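Local coordinates for protein mRNA-capping enzyme subunit alpha (Saccharomyces cerevisiae, PDB 3KYH) that transfers GMP from GTP to the diphosphate end of nascent mRNA through a covalent enzyme-GMP intermediate, the second step of cap formation, at residues V78-V83 with T129-E134; N106-P111 with T196-I201; I353-K358 with R369-K374. All coordinates share one frame; numbering follows the deposited sequence.

Following the chain from its N terminus, 78-83 is met first, then 106-111, and only afterwards 129-134 and 196-201, so contact 1 and contact 2 cross: each begins before the other has closed. Contact 1 closes a loop of 45 residues by joining neighbouring antiparallel strands of the catalytic domain. Contact 2 closes a longer one, fastening the loop after strand 102-105 to the segment that leads into strand 200-203. The two meet where Ile82 and Met80 pack against Phe110. Contact 3 comes later and in series, closing a loop of ten residues as a hairpin of the C-terminal domain, its centre about 38 Å from that of contact 1.

Contact 1. Residues V78-V83 with T129-E134; sequences VLMFIV and TLLDGE
Met80 and Leu131 pair across two antiparallel strands, 76-84 and 129-139, which are neighbours in a sheet of the nucleotidyltransferase domain. Met80 N gives a near-straight hydrogen bond to Leu131 O (2.9 Å), and the return bond from Leu131 N to Met80 O is weak at 3.4 Å. A further weak bond, 3.3 Å from Ile82 N to Thr129 O, continues the antiparallel register. On the face that carries Met80 and Leu131 the two side chains lie side by side and point the same way. Leu131 CG sits between its own backbone N and carbonyl carbon (chi1 49°), which brings it toward Met80 and lets CD2 rest against Met80 CB. The flexible thioether beyond Met80 CG bends off toward strand 91-96. These strands flank the active site of the covalent nucleotidyltransferase fold: the first follows the KxDG motif that holds the GMP-accepting Lys72, and the second bears the Asp-Gly-Glu of motif III, with the Asp132 side chain about 11 Å from that of Lys72. Glu134 OE2 reaches back to Gly75 N within KxDG. The opposite face is built from Leu79, Phe81, Leu130 and Asp132. With CG anti to the backbone N (chi1 -152°), branched Leu130 is set between two neighbours there, its CG lying 3.6 Å from Leu79 CD2 and its CD1 3.7 Å from Phe81 CD1. Phe81 is large and flat enough to extend past this pair into the side chains of helix 23-35, where Leu28, Val32 and Leu35 receive it. Leu79 crosses Asp132 at about a right angle, bringing CD1 to the carboxylate oxygen OD1 and CD2 beside the carbonyl of Leu131, while Asp132 OD2 forms a salt bridge with Arg77.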
ATOM      1  N   VAL C  78      -2.701  44.067  13.417  1.00 72.06           N
ATOM      2  CA  VAL C  78      -4.050  43.527  13.442  1.00 62.62           C
ATOM      3  C   VAL C  78      -4.947  44.745  13.135  1.00 59.49           C
ATOM      4  O   VAL C  78      -4.946  45.708  13.937  1.00 53.58           O
ATOM      5  CB  VAL C  78      -4.260  42.979  14.892  1.00 58.53           C
ATOM      6  CG1 VAL C  78      -5.644  43.198  15.436  1.00 81.07           C
ATOM      7  CG2 VAL C  78      -3.927  41.518  14.977  1.00 46.84           C
ATOM      8  N   LEU C  79      -5.622  44.768  11.972  1.00 54.02           N
ATOM      9  CA  LEU C  79      -6.558  45.902  11.689  1.00 55.26           C
ATOM     10  C   LEU C  79      -7.779  45.737  12.519  1.00 52.58           C
ATOM     11  O   LEU C  79      -7.965  44.649  13.110  1.00 45.76           O
ATOM     12  CB  LEU C  79      -6.992  46.165  10.229  1.00 39.95           C
ATOM     13  CG  LEU C  79      -6.321  47.388   9.591  1.00 33.29           C
ATOM     14  CD1 LEU C  79      -5.359  47.033   8.496  1.00 56.12           C
ATOM     15  CD2 LEU C  79      -7.307  48.288   9.015  1.00 30.46           C
ATOM     16  N   MET C  80      -8.536  46.835  12.611  1.00 52.53           N
ATOM     17  CA  MET C  80      -9.895  46.752  13.160  1.00 71.79           C
ATOM     18  C   MET C  80     -10.939  46.819  12.049  1.00 78.61           C
ATOM     19  O   MET C  80     -10.863  47.694  11.159  1.00 92.89           O
ATOM     20  CB  MET C  80     -10.164  47.837  14.211  1.00 70.62           C
ATOM     21  CG  MET C  80     -11.570  47.770  14.812  1.00 63.94           C
ATOM     22  SD  MET C  80     -11.676  46.465  16.044  1.00 85.27           S
ATOM     23  CE  MET C  80     -11.851  47.432  17.550  1.00 41.12           C
ATOM     24  N   PHE C  81     -11.908  45.909  12.108  1.00 74.98           N
ATOM     25  CA  PHE C  81     -13.047  45.943  11.184  1.00 80.61           C
ATOM     26  C   PHE C  81     -14.374  45.937  11.916  1.00 71.77           C
ATOM     27  O   PHE C  81     -14.681  44.981  12.632  1.00 65.89           O
ATOM     28  CB  PHE C  81     -12.988  44.761  10.216  1.00 83.35           C
ATOM     29  CG  PHE C  81     -14.032  44.789   9.127  1.00 86.24           C
ATOM     30  CD1 PHE C  81     -14.432  45.990   8.528  1.00 64.59           C
ATOM     31  CD2 PHE C  81     -14.522  43.579   8.619  1.00101.64           C
ATOM     32  CE1 PHE C  81     -15.345  45.983   7.478  1.00 90.75           C
ATOM     33  CE2 PHE C  81     -15.435  43.550   7.565  1.00 96.23           C
ATOM     34  CZ  PHE C  81     -15.848  44.763   6.993  1.00112.13           C
ATOM     35  N   ILE C  82     -15.140  47.018  11.761  1.00 73.09           N
ATOM     36  CA  ILE C  82     -16.465  47.084  12.414  1.00 74.68           C
ATOM     37  C   ILE C  82     -17.651  47.353  11.503  1.00 77.71           C
ATOM     38  O   ILE C  82     -17.750  48.423  10.867  1.00 71.71           O
ATOM     39  CB  ILE C  82     -16.525  47.917  13.739  1.00 73.84           C
ATOM     40  CG1 ILE C  82     -15.565  49.116  13.723  1.00 76.21           C
ATOM     41  CG2 ILE C  82     -16.123  47.041  14.918  1.00 71.16           C
ATOM     42  CD1 ILE C  82     -16.050  50.298  12.974  1.00 43.24           C
ATOM     43  N   VAL C  83     -18.511  46.324  11.455  1.00 82.48           N
ATOM     44  CA  VAL C  83     -19.718  46.239  10.613  1.00 91.66           C
ATOM     45  C   VAL C  83     -20.862  45.458  11.314  1.00100.06           C
ATOM     46  O   VAL C  83     -20.597  44.575  12.146  1.00 99.61           O
ATOM     47  CB  VAL C  83     -19.402  45.618   9.219  1.00 91.04           C
ATOM     48  CG1 VAL C  83     -18.684  46.605   8.313  1.00 71.34           C
ATOM     49  CG2 VAL C  83     -18.586  44.340   9.359  1.00 91.21           C
ATOM     50  N   THR C 129     -16.295  50.828   8.803  1.00 83.20           N
ATOM     51  CA  THR C 129     -15.184  51.548   9.432  1.00 86.44           C
ATOM     52  C   THR C 129     -13.893  50.717   9.571  1.00 86.94           C
ATOM     53  O   THR C 129     -13.831  49.766  10.371  1.00 90.80           O
ATOM     54  CB  THR C 129     -15.653  52.239  10.741  1.00 84.69           C
ATOM     55  OG1 THR C 129     -16.725  53.150  10.448  1.00 84.03           O
ATOM     56  CG2 THR C 129     -14.519  52.974  11.447  1.00 93.20           C
ATOM     57  N   LEU C 130     -12.887  51.078   8.767  1.00 86.09           N
ATOM     58  CA  LEU C 130     -11.577  50.385   8.717  1.00 88.03           C
ATOM     59  C   LEU C 130     -10.358  51.232   9.154  1.00 84.26           C
ATOM     60  O   LEU C 130      -9.940  52.215   8.502  1.00 67.22           O
ATOM     61  CB  LEU C 130     -11.356  49.661   7.367  1.00 84.49           C
ATOM     62  CG  LEU C 130     -10.463  48.406   7.292  1.00 71.40           C
ATOM     63  CD1 LEU C 130     -10.957  47.241   8.158  1.00 40.78           C
ATOM     64  CD2 LEU C 130     -10.285  47.922   5.851  1.00 49.99           C
ATOM     65  N   LEU C 131      -9.790  50.780  10.271  1.00 85.95           N
ATOM     66  CA  LEU C 131      -8.765  51.506  11.030  1.00 92.70           C
ATOM     67  C   LEU C 131      -7.603  50.588  11.412  1.00 95.28           C
ATOM     68  O   LEU C 131      -7.799  49.541  12.059  1.00 99.44           O
ATOM     69  CB  LEU C 131      -9.371  52.164  12.282  1.00 88.35           C
ATOM     70  CG  LEU C 131     -10.263  51.389  13.264  1.00 74.71           C
ATOM     71  CD1 LEU C 131     -11.084  52.406  14.039  1.00 70.59           C
ATOM     72  CD2 LEU C 131     -11.229  50.454  12.562  1.00 68.04           C
ATOM     73  N   ASP C 132      -6.409  50.997  10.981  1.00 91.62           N
ATOM     74  CA  ASP C 132      -5.196  50.184  11.045  1.00 93.14           C
ATOM     75  C   ASP C 132      -4.401  50.293  12.337  1.00 91.58           C
ATOM     76  O   ASP C 132      -3.887  51.372  12.674  1.00 98.60           O
ATOM     77  CB  ASP C 132      -4.311  50.474   9.826  1.00 97.65           C
ATOM     78  CG  ASP C 132      -3.130  49.532   9.720  1.00 95.94           C
ATOM     79  OD1 ASP C 132      -3.240  48.358  10.136  1.00113.86           O
ATOM     80  OD2 ASP C 132      -2.074  49.982   9.245  1.00 69.28           O
ATOM     81  N   GLY C 133      -4.240  49.154  13.011  1.00 87.76           N
ATOM     82  CA  GLY C 133      -3.672  49.161  14.365  1.00 94.31           C
ATOM     83  C   GLY C 133      -2.539  48.267  14.858  1.00 90.54           C
ATOM     84  O   GLY C 133      -2.161  47.272  14.215  1.00 90.87           O
ATOM     85  N   GLU C 134      -2.009  48.635  16.028  1.00 83.52           N
ATOM     86  CA  GLU C 134      -1.020  47.800  16.719  1.00 84.66           C
ATOM     87  C   GLU C 134      -1.347  47.327  18.133  1.00 78.27           C
ATOM     88  O   GLU C 134      -1.351  48.104  19.085  1.00 85.04           O
ATOM     89  CB  GLU C 134       0.379  48.419  16.663  1.00 91.83           C
ATOM     90  CG  GLU C 134       1.288  47.769  15.604  1.00 93.02           C
ATOM     91  CD  GLU C 134       1.817  46.425  16.045  1.00 81.23           C
ATOM     92  OE1 GLU C 134       1.098  45.704  16.762  1.00102.46           O
ATOM     93  OE2 GLU C 134       2.962  46.090  15.707  1.00 74.58           O
TER

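Contact 2. Residues N106-P111 with T196-I201; sequences NGFRFP and TFPFKI
Phe108 pushes its ring into a hollow lined by Phe197, Pro198, Phe199 and Ile201. Its CG stands anti to the carbonyl carbon (chi1 -80°), which starts the ring toward the 196-201 side. The ring edge is turned to the face of Phe197 in an edge-to-face pair, with Phe108 CD1 lying 3.5 Å above the Phe197 ring, over its centre, and the two planes 51° apart. The end of the ring meets Pro198 tip to tip, CZ lying 3.4 Å from Pro198 CD, and the compact proline ring closes that side of the hollow. Phe108 CZ also stands over the Phe199 ring, toward its rim, while Ile201 CD1 adds an aliphatic wall 3.9 Å from Phe108 CE1. Gly107 fits close under Thr196, its CA 3.6 Å from Thr196 CB; any side chain there would run into that threonine. An alanine in place of Phe197 would probably open a gap over Phe108 CD1 and let the Phe108 ring turn more easily, since the aromatic face that meets it would be gone. Behind Phe108, Phe110 carries the loop on toward helix 168-189, where it meets Tyr183 and Phe179. Thr196 OG1 gives a weak hydrogen bond to Gly107 O (3.1 Å). Aromatic and aliphatic surfaces carry most of the join between the loop and the segment that leads into strand 200-203.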
ATOM      1  N   ASN C 106     -15.513  40.365  21.656  1.00101.51           N
ATOM      2  CA  ASN C 106     -16.833  40.488  22.285  1.00 97.48           C
ATOM      3  C   ASN C 106     -17.453  41.895  22.195  1.00 97.17           C
ATOM      4  O   ASN C 106     -17.441  42.521  21.123  1.00 88.33           O
ATOM      5  CB  ASN C 106     -16.799  39.933  23.731  1.00 95.55           C
ATOM      6  CG  ASN C 106     -17.481  38.551  23.886  1.00 93.03           C
ATOM      7  OD1 ASN C 106     -18.059  38.278  24.938  1.00108.87           O
ATOM      8  ND2 ASN C 106     -17.411  37.689  22.871  1.00 74.73           N
ATOM      9  N   GLY C 107     -17.984  42.379  23.322  1.00103.22           N
ATOM     10  CA  GLY C 107     -18.807  43.603  23.390  1.00108.41           C
ATOM     11  C   GLY C 107     -18.161  44.966  23.178  1.00104.46           C
ATOM     12  O   GLY C 107     -17.317  45.400  23.966  1.00 99.12           O
ATOM     13  N   PHE C 108     -18.571  45.629  22.101  1.00102.42           N
ATOM     14  CA  PHE C 108     -18.130  46.984  21.791  1.00105.39           C
ATOM     15  C   PHE C 108     -19.250  47.772  21.108  1.00105.11           C
ATOM     16  O   PHE C 108     -19.862  47.312  20.137  1.00104.78           O
ATOM     17  CB  PHE C 108     -16.869  46.994  20.914  1.00106.17           C
ATOM     18  CG  PHE C 108     -15.566  46.763  21.660  1.00110.47           C
ATOM     19  CD1 PHE C 108     -15.041  47.726  22.527  1.00108.76           C
ATOM     20  CD2 PHE C 108     -14.809  45.615  21.412  1.00104.59           C
ATOM     21  CE1 PHE C 108     -13.812  47.519  23.175  1.00 98.07           C
ATOM     22  CE2 PHE C 108     -13.579  45.401  22.042  1.00 85.09           C
ATOM     23  CZ  PHE C 108     -13.079  46.359  22.927  1.00 92.61           C
ATOM     24  N   ARG C 109     -19.496  48.973  21.619  1.00103.61           N
ATOM     25  CA  ARG C 109     -20.541  49.830  21.084  1.00102.24           C
ATOM     26  C   ARG C 109     -19.964  51.039  20.347  1.00 94.13           C
ATOM     27  O   ARG C 109     -19.826  52.135  20.914  1.00 84.12           O
ATOM     28  CB  ARG C 109     -21.519  50.226  22.201  1.00113.42           C
ATOM     29  CG  ARG C 109     -22.481  49.101  22.635  1.00130.56           C
ATOM     30  CD  ARG C 109     -21.896  48.154  23.693  1.00147.00           C
ATOM     31  NE  ARG C 109     -22.761  46.993  23.911  1.00155.57           N
ATOM     32  CZ  ARG C 109     -22.851  46.307  25.051  1.00161.74           C
ATOM     33  NH1 ARG C 109     -22.149  46.660  26.132  1.00162.77           N
ATOM     34  NH2 ARG C 109     -23.679  45.272  25.120  1.00164.89           N
ATOM     35  N   PHE C 110     -19.612  50.812  19.083  1.00 86.09           N
ATOM     36  CA  PHE C 110     -19.052  51.867  18.243  1.00 89.68           C
ATOM     37  C   PHE C 110     -20.177  52.649  17.542  1.00 94.21           C
ATOM     38  O   PHE C 110     -20.946  52.045  16.786  1.00 93.35           O
ATOM     39  CB  PHE C 110     -17.980  51.318  17.297  1.00 86.64           C
ATOM     40  CG  PHE C 110     -16.833  50.595  18.005  1.00 81.02           C
ATOM     41  CD1 PHE C 110     -16.232  49.478  17.415  1.00 51.16           C
ATOM     42  CD2 PHE C 110     -16.344  51.036  19.256  1.00 93.86           C
ATOM     43  CE1 PHE C 110     -15.204  48.786  18.072  1.00 85.95           C
ATOM     44  CE2 PHE C 110     -15.279  50.368  19.916  1.00 78.15           C
ATOM     45  CZ  PHE C 110     -14.713  49.243  19.321  1.00 84.82           C
ATOM     46  N   PRO C 111     -20.304  53.972  17.833  1.00 93.76           N
ATOM     47  CA  PRO C 111     -21.459  54.851  17.559  1.00 95.73           C
ATOM     48  C   PRO C 111     -21.332  56.006  16.546  1.00 95.52           C
ATOM     49  O   PRO C 111     -20.904  55.789  15.406  1.00 98.59           O
ATOM     50  CB  PRO C 111     -21.731  55.466  18.944  1.00 91.58           C
ATOM     51  CG  PRO C 111     -20.481  55.229  19.742  1.00 96.27           C
ATOM     52  CD  PRO C 111     -19.453  54.608  18.848  1.00 92.80           C
ATOM     53  N   THR C 196     -18.086  44.523  29.055  1.00 97.14           N
ATOM     54  CA  THR C 196     -18.076  43.757  27.790  1.00 90.82           C
ATOM     55  C   THR C 196     -16.835  44.058  26.915  1.00 86.62           C
ATOM     56  O   THR C 196     -16.518  43.289  26.003  1.00 83.51           O
ATOM     57  CB  THR C 196     -19.361  44.061  26.898  1.00 90.47           C
ATOM     58  OG1 THR C 196     -19.303  45.387  26.363  1.00 95.37           O
ATOM     59  CG2 THR C 196     -20.705  43.888  27.618  1.00 80.84           C
ATOM     60  N   PHE C 197     -16.209  45.213  27.167  1.00 81.57           N
ATOM     61  CA  PHE C 197     -14.999  45.736  26.511  1.00 80.52           C
ATOM     62  C   PHE C 197     -13.752  45.009  27.101  1.00 78.02           C
ATOM     63  O   PHE C 197     -13.393  45.248  28.260  1.00 84.97           O
ATOM     64  CB  PHE C 197     -14.889  47.253  26.803  1.00 77.61           C
ATOM     65  CG  PHE C 197     -15.835  48.161  26.024  1.00 76.63           C
ATOM     66  CD1 PHE C 197     -15.392  49.435  25.643  1.00 81.00           C
ATOM     67  CD2 PHE C 197     -17.166  47.818  25.744  1.00 85.17           C
ATOM     68  CE1 PHE C 197     -16.211  50.328  24.939  1.00 70.48           C
ATOM     69  CE2 PHE C 197     -18.024  48.712  25.036  1.00 86.60           C
ATOM     70  CZ  PHE C 197     -17.540  49.973  24.637  1.00 77.72           C
ATOM     71  N   PRO C 198     -13.100  44.114  26.328  1.00 70.34           N
ATOM     72  CA  PRO C 198     -12.008  43.263  26.828  1.00 70.69           C
ATOM     73  C   PRO C 198     -10.653  43.924  27.038  1.00 69.86           C
ATOM     74  O   PRO C 198      -9.782  43.325  27.669  1.00 79.77           O
ATOM     75  CB  PRO C 198     -11.838  42.214  25.716  1.00 73.55           C
ATOM     76  CG  PRO C 198     -12.314  42.900  24.496  1.00 84.83           C
ATOM     77  CD  PRO C 198     -13.515  43.676  24.987  1.00 74.47           C
ATOM     78  N   PHE C 199     -10.473  45.125  26.495  1.00 63.62           N
ATOM     79  CA  PHE C 199      -9.168  45.760  26.379  1.00 49.31           C
ATOM     80  C   PHE C 199      -9.294  47.231  25.977  1.00 50.79           C
ATOM     81  O   PHE C 199     -10.274  47.593  25.324  1.00 58.24           O
ATOM     82  CB  PHE C 199      -8.330  44.974  25.368  1.00 43.46           C
ATOM     83  CG  PHE C 199      -8.756  45.114  23.907  1.00 50.89           C
ATOM     84  CD1 PHE C 199      -8.896  46.356  23.269  1.00 32.04           C
ATOM     85  CD2 PHE C 199      -8.839  43.975  23.110  1.00 46.55           C
ATOM     86  CE1 PHE C 199      -9.116  46.435  21.894  1.00 36.00           C
ATOM     87  CE2 PHE C 199      -9.137  44.051  21.746  1.00 61.52           C
ATOM     88  CZ  PHE C 199      -9.255  45.282  21.138  1.00 48.32           C
ATOM     89  N   LYS C 200      -8.301  48.062  26.306  1.00 49.86           N
ATOM     90  CA  LYS C 200      -8.384  49.508  26.059  1.00 59.42           C
ATOM     91  C   LYS C 200      -8.021  49.987  24.633  1.00 68.72           C
ATOM     92  O   LYS C 200      -7.364  49.266  23.866  1.00 75.27           O
ATOM     93  CB  LYS C 200      -7.596  50.286  27.120  1.00 58.18           C
ATOM     94  CG  LYS C 200      -8.173  51.680  27.390  1.00 60.26           C
ATOM     95  CD  LYS C 200      -7.209  52.632  28.090  1.00 70.64           C
ATOM     96  CE  LYS C 200      -7.367  54.020  27.472  1.00 87.73           C
ATOM     97  NZ  LYS C 200      -6.957  55.152  28.340  1.00 85.04           N
ATOM     98  N   ILE C 201      -8.488  51.188  24.275  1.00 69.09           N
ATOM     99  CA  ILE C 201      -8.184  51.827  22.982  1.00 67.14           C
ATOM    100  C   ILE C 201      -7.565  53.218  23.160  1.00 59.97           C
ATOM    101  O   ILE C 201      -7.884  53.925  24.114  1.00 56.07           O
ATOM    102  CB  ILE C 201      -9.418  51.832  22.047  1.00 70.80           C
ATOM    103  CG1 ILE C 201      -9.681  50.408  21.547  1.00 73.47           C
ATOM    104  CG2 ILE C 201      -9.184  52.662  20.783  1.00 77.80           C
ATOM    105  CD1 ILE C 201     -10.533  49.582  22.466  1.00 80.83           C
TER

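Contact 3. Residues I353-K358 with R369-K374; sequences IVECAK and RFRDDK
Glu355 and Arg371 are brought together by an extended acid and a folded base: Glu355 CD stands anti to CA (chi2 -172°), whereas Arg371 turns at chi2 (-79°), where CD swings back, and again at chi3. The result is a salt bridge from Glu355 OE2 to Arg371 NE at 2.9 Å, the carboxylate and guanidinium planes standing 67° apart, so one oxygen meets one nitrogen and the groups do not lie flat together. The same oxygen is close to Asp259 of strand 259-263, a like charge whose repulsion Arg371 is likely to offset. Arg369 NH1, 4.3 Å from Glu355 OE2, adds positive charge nearby. This is the hairpin of strands 352-356 and 367-370 at one margin of the antiparallel sheet of the OB-fold domain, the second strand outermost in this chain. Two backbone bonds flank the Val354-Phe370 pair, Glu355 N to Arg369 O and Arg371 N to Ile353 O, each 3.2 Å. The pair itself is non-hydrogen-bonded, and its side chains lie side by side pointing the same way, with Val354 CG1 3.4 Å from Phe370 CD2. Beta-branched valine presents both methyl groups to the phenyl ring, which also takes a cation-pi contact from Arg352. Beyond the second strand, Lys374 NZ forms a salt bridge with Asp373 OD2 (2.8 Å).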
ATOM      1  N   ILE C 353      28.197  28.420  14.033  1.00 68.61           N
ATOM      2  CA  ILE C 353      27.516  29.575  13.416  1.00 68.80           C
ATOM      3  C   ILE C 353      27.378  30.834  14.315  1.00 76.70           C
ATOM      4  O   ILE C 353      27.000  30.720  15.491  1.00 77.52           O
ATOM      5  CB  ILE C 353      26.152  29.179  12.804  1.00 58.22           C
ATOM      6  CG1 ILE C 353      26.079  27.680  12.477  1.00 64.31           C
ATOM      7  CG2 ILE C 353      25.881  30.024  11.566  1.00 50.53           C
ATOM      8  CD1 ILE C 353      26.851  27.210  11.237  1.00 45.31           C
ATOM      9  N   VAL C 354      27.645  32.019  13.741  1.00 79.19           N
ATOM     10  CA  VAL C 354      27.814  33.302  14.477  1.00 80.34           C
ATOM     11  C   VAL C 354      26.975  34.452  13.851  1.00 85.62           C
ATOM     12  O   VAL C 354      26.824  34.508  12.617  1.00 89.56           O
ATOM     13  CB  VAL C 354      29.337  33.717  14.545  1.00 83.30           C
ATOM     14  CG1 VAL C 354      29.642  34.670  15.697  1.00 69.83           C
ATOM     15  CG2 VAL C 354      30.281  32.507  14.667  1.00 74.25           C
ATOM     16  N   GLU C 355      26.457  35.374  14.675  1.00 81.60           N
ATOM     17  CA  GLU C 355      25.499  36.393  14.190  1.00 84.58           C
ATOM     18  C   GLU C 355      25.774  37.867  14.547  1.00 83.28           C
ATOM     19  O   GLU C 355      25.582  38.306  15.687  1.00 85.66           O
ATOM     20  CB  GLU C 355      24.059  35.986  14.522  1.00 84.77           C
ATOM     21  CG  GLU C 355      23.100  36.381  13.403  1.00 94.66           C
ATOM     22  CD  GLU C 355      21.621  36.201  13.708  1.00 96.54           C
ATOM     23  OE1 GLU C 355      20.837  37.045  13.205  1.00 95.89           O
ATOM     24  OE2 GLU C 355      21.242  35.236  14.416  1.00 67.99           O
ATOM     25  N   CYS C 356      26.181  38.635  13.540  1.00 86.66           N
ATOM     26  CA  CYS C 356      26.907  39.899  13.771  1.00 89.57           C
ATOM     27  C   CYS C 356      26.652  41.094  12.850  1.00 87.06           C
ATOM     28  O   CYS C 356      26.832  41.040  11.626  1.00 81.72           O
ATOM     29  CB  CYS C 356      28.427  39.657  13.862  1.00 87.31           C
ATOM     30  SG  CYS C 356      29.143  38.752  12.477  1.00 87.31           S
ATOM     31  N   ALA C 357      26.283  42.184  13.510  1.00 84.00           N
ATOM     32  CA  ALA C 357      26.179  43.504  12.921  1.00 92.18           C
ATOM     33  C   ALA C 357      27.551  44.150  12.677  1.00 91.98           C
ATOM     34  O   ALA C 357      28.412  44.151  13.577  1.00 86.31           O
ATOM     35  CB  ALA C 357      25.349  44.387  13.840  1.00 92.57           C
ATOM     36  N   LYS C 358      27.723  44.706  11.473  1.00 89.05           N
ATOM     37  CA  LYS C 358      28.903  45.488  11.110  1.00 93.28           C
ATOM     38  C   LYS C 358      28.868  46.892  11.716  1.00 97.34           C
ATOM     39  O   LYS C 358      28.275  47.814  11.151  1.00100.43           O
ATOM     40  CB  LYS C 358      29.111  45.536   9.586  1.00 94.84           C
ATOM     41  CG  LYS C 358      30.094  46.602   9.077  1.00 76.97           C
ATOM     42  CD  LYS C 358      29.599  47.122   7.735  1.00 93.96           C
ATOM     43  CE  LYS C 358      30.308  48.385   7.273  1.00 99.98           C
ATOM     44  NZ  LYS C 358      31.677  48.155   6.708  1.00 87.12           N
ATOM     45  N   ARG C 369      25.877  37.213  19.855  1.00 77.92           N
ATOM     46  CA  ARG C 369      25.337  35.886  20.156  1.00 78.12           C
ATOM     47  C   ARG C 369      25.670  34.962  18.975  1.00 80.99           C
ATOM     48  O   ARG C 369      25.840  35.438  17.845  1.00 84.33           O
ATOM     49  CB  ARG C 369      23.821  35.890  20.467  1.00 78.24           C
ATOM     50  CG  ARG C 369      22.880  36.120  19.264  1.00100.43           C
ATOM     51  CD  ARG C 369      21.367  36.289  19.567  1.00 86.84           C
ATOM     52  NE  ARG C 369      20.862  37.678  19.603  1.00 91.74           N
ATOM     53  CZ  ARG C 369      20.900  38.573  18.605  1.00 93.65           C
ATOM     54  NH1 ARG C 369      21.490  38.290  17.436  1.00100.38           N
ATOM     55  NH2 ARG C 369      20.372  39.790  18.784  1.00 61.63           N
ATOM     56  N   PHE C 370      25.833  33.668  19.255  1.00 83.28           N
ATOM     57  CA  PHE C 370      25.895  32.630  18.220  1.00 85.64           C
ATOM     58  C   PHE C 370      24.476  32.117  18.025  1.00 88.44           C
ATOM     59  O   PHE C 370      23.558  32.546  18.734  1.00 89.88           O
ATOM     60  CB  PHE C 370      26.789  31.463  18.659  1.00 86.91           C
ATOM     61  CG  PHE C 370      28.160  31.880  19.092  1.00 96.78           C
ATOM     62  CD1 PHE C 370      28.540  31.777  20.429  1.00 82.79           C
ATOM     63  CD2 PHE C 370      29.062  32.410  18.171  1.00112.21           C
ATOM     64  CE1 PHE C 370      29.806  32.181  20.840  1.00 90.88           C
ATOM     65  CE2 PHE C 370      30.330  32.838  18.567  1.00109.63           C
ATOM     66  CZ  PHE C 370      30.701  32.723  19.908  1.00113.39           C
ATOM     67  N   ARG C 371      24.289  31.219  17.058  1.00 87.03           N
ATOM     68  CA  ARG C 371      23.033  30.485  16.940  1.00 83.03           C
ATOM     69  C   ARG C 371      23.309  28.988  16.730  1.00 82.55           C
ATOM     70  O   ARG C 371      23.626  28.542  15.612  1.00 78.21           O
ATOM     71  CB  ARG C 371      22.083  31.094  15.889  1.00 82.97           C
ATOM     72  CG  ARG C 371      21.903  32.634  15.928  1.00 88.27           C
ATOM     73  CD  ARG C 371      20.947  33.211  17.005  1.00 98.33           C
ATOM     74  NE  ARG C 371      19.727  33.812  16.444  1.00 95.17           N
ATOM     75  CZ  ARG C 371      18.799  34.494  17.131  1.00 96.93           C
ATOM     76  NH1 ARG C 371      18.924  34.699  18.438  1.00 88.28           N
ATOM     77  NH2 ARG C 371      17.725  34.980  16.507  1.00 79.31           N
ATOM     78  N   ASP C 372      23.294  28.276  17.868  1.00 82.35           N
ATOM     79  CA  ASP C 372      23.322  26.796  17.992  1.00 77.37           C
ATOM     80  C   ASP C 372      22.072  26.195  17.357  1.00 80.91           C
ATOM     81  O   ASP C 372      22.133  25.212  16.602  1.00 77.37           O
ATOM     82  CB  ASP C 372      23.455  26.315  19.467  1.00 68.07           C
ATOM     83  CG  ASP C 372      23.269  27.438  20.533  1.00 79.06           C
ATOM     84  OD1 ASP C 372      24.092  27.528  21.493  1.00 56.36           O
ATOM     85  OD2 ASP C 372      22.311  28.243  20.442  1.00 86.69           O
ATOM     86  N   ASP C 373      20.963  26.882  17.636  1.00 81.74           N
ATOM     87  CA  ASP C 373      19.603  26.541  17.259  1.00 80.98           C
ATOM     88  C   ASP C 373      19.326  26.684  15.762  1.00 82.28           C
ATOM     89  O   ASP C 373      18.166  26.594  15.308  1.00 72.72           O
ATOM     90  CB  ASP C 373      18.627  27.378  18.117  1.00 85.20           C
ATOM     91  CG  ASP C 373      18.531  28.839  17.682  1.00 91.44           C
ATOM     92  OD1 ASP C 373      19.276  29.667  18.252  1.00102.04           O
ATOM     93  OD2 ASP C 373      17.693  29.169  16.802  1.00 82.54           O
ATOM     94  N   LYS C 374      20.400  26.927  15.013  1.00 84.73           N
ATOM     95  CA  LYS C 374      20.350  27.034  13.552  1.00 87.94           C
ATOM     96  C   LYS C 374      21.450  26.192  12.911  1.00 84.83           C
ATOM     97  O   LYS C 374      22.619  26.305  13.286  1.00 83.19           O
ATOM     98  CB  LYS C 374      20.474  28.496  13.095  1.00 92.18           C
ATOM     99  CG  LYS C 374      19.207  29.333  13.163  1.00 66.81           C
ATOM    100  CD  LYS C 374      19.610  30.795  13.153  1.00 58.63           C
ATOM    101  CE  LYS C 374      18.574  31.675  13.862  1.00 80.89           C
ATOM    102  NZ  LYS C 374      18.510  31.425  15.349  1.00 78.44           N
TER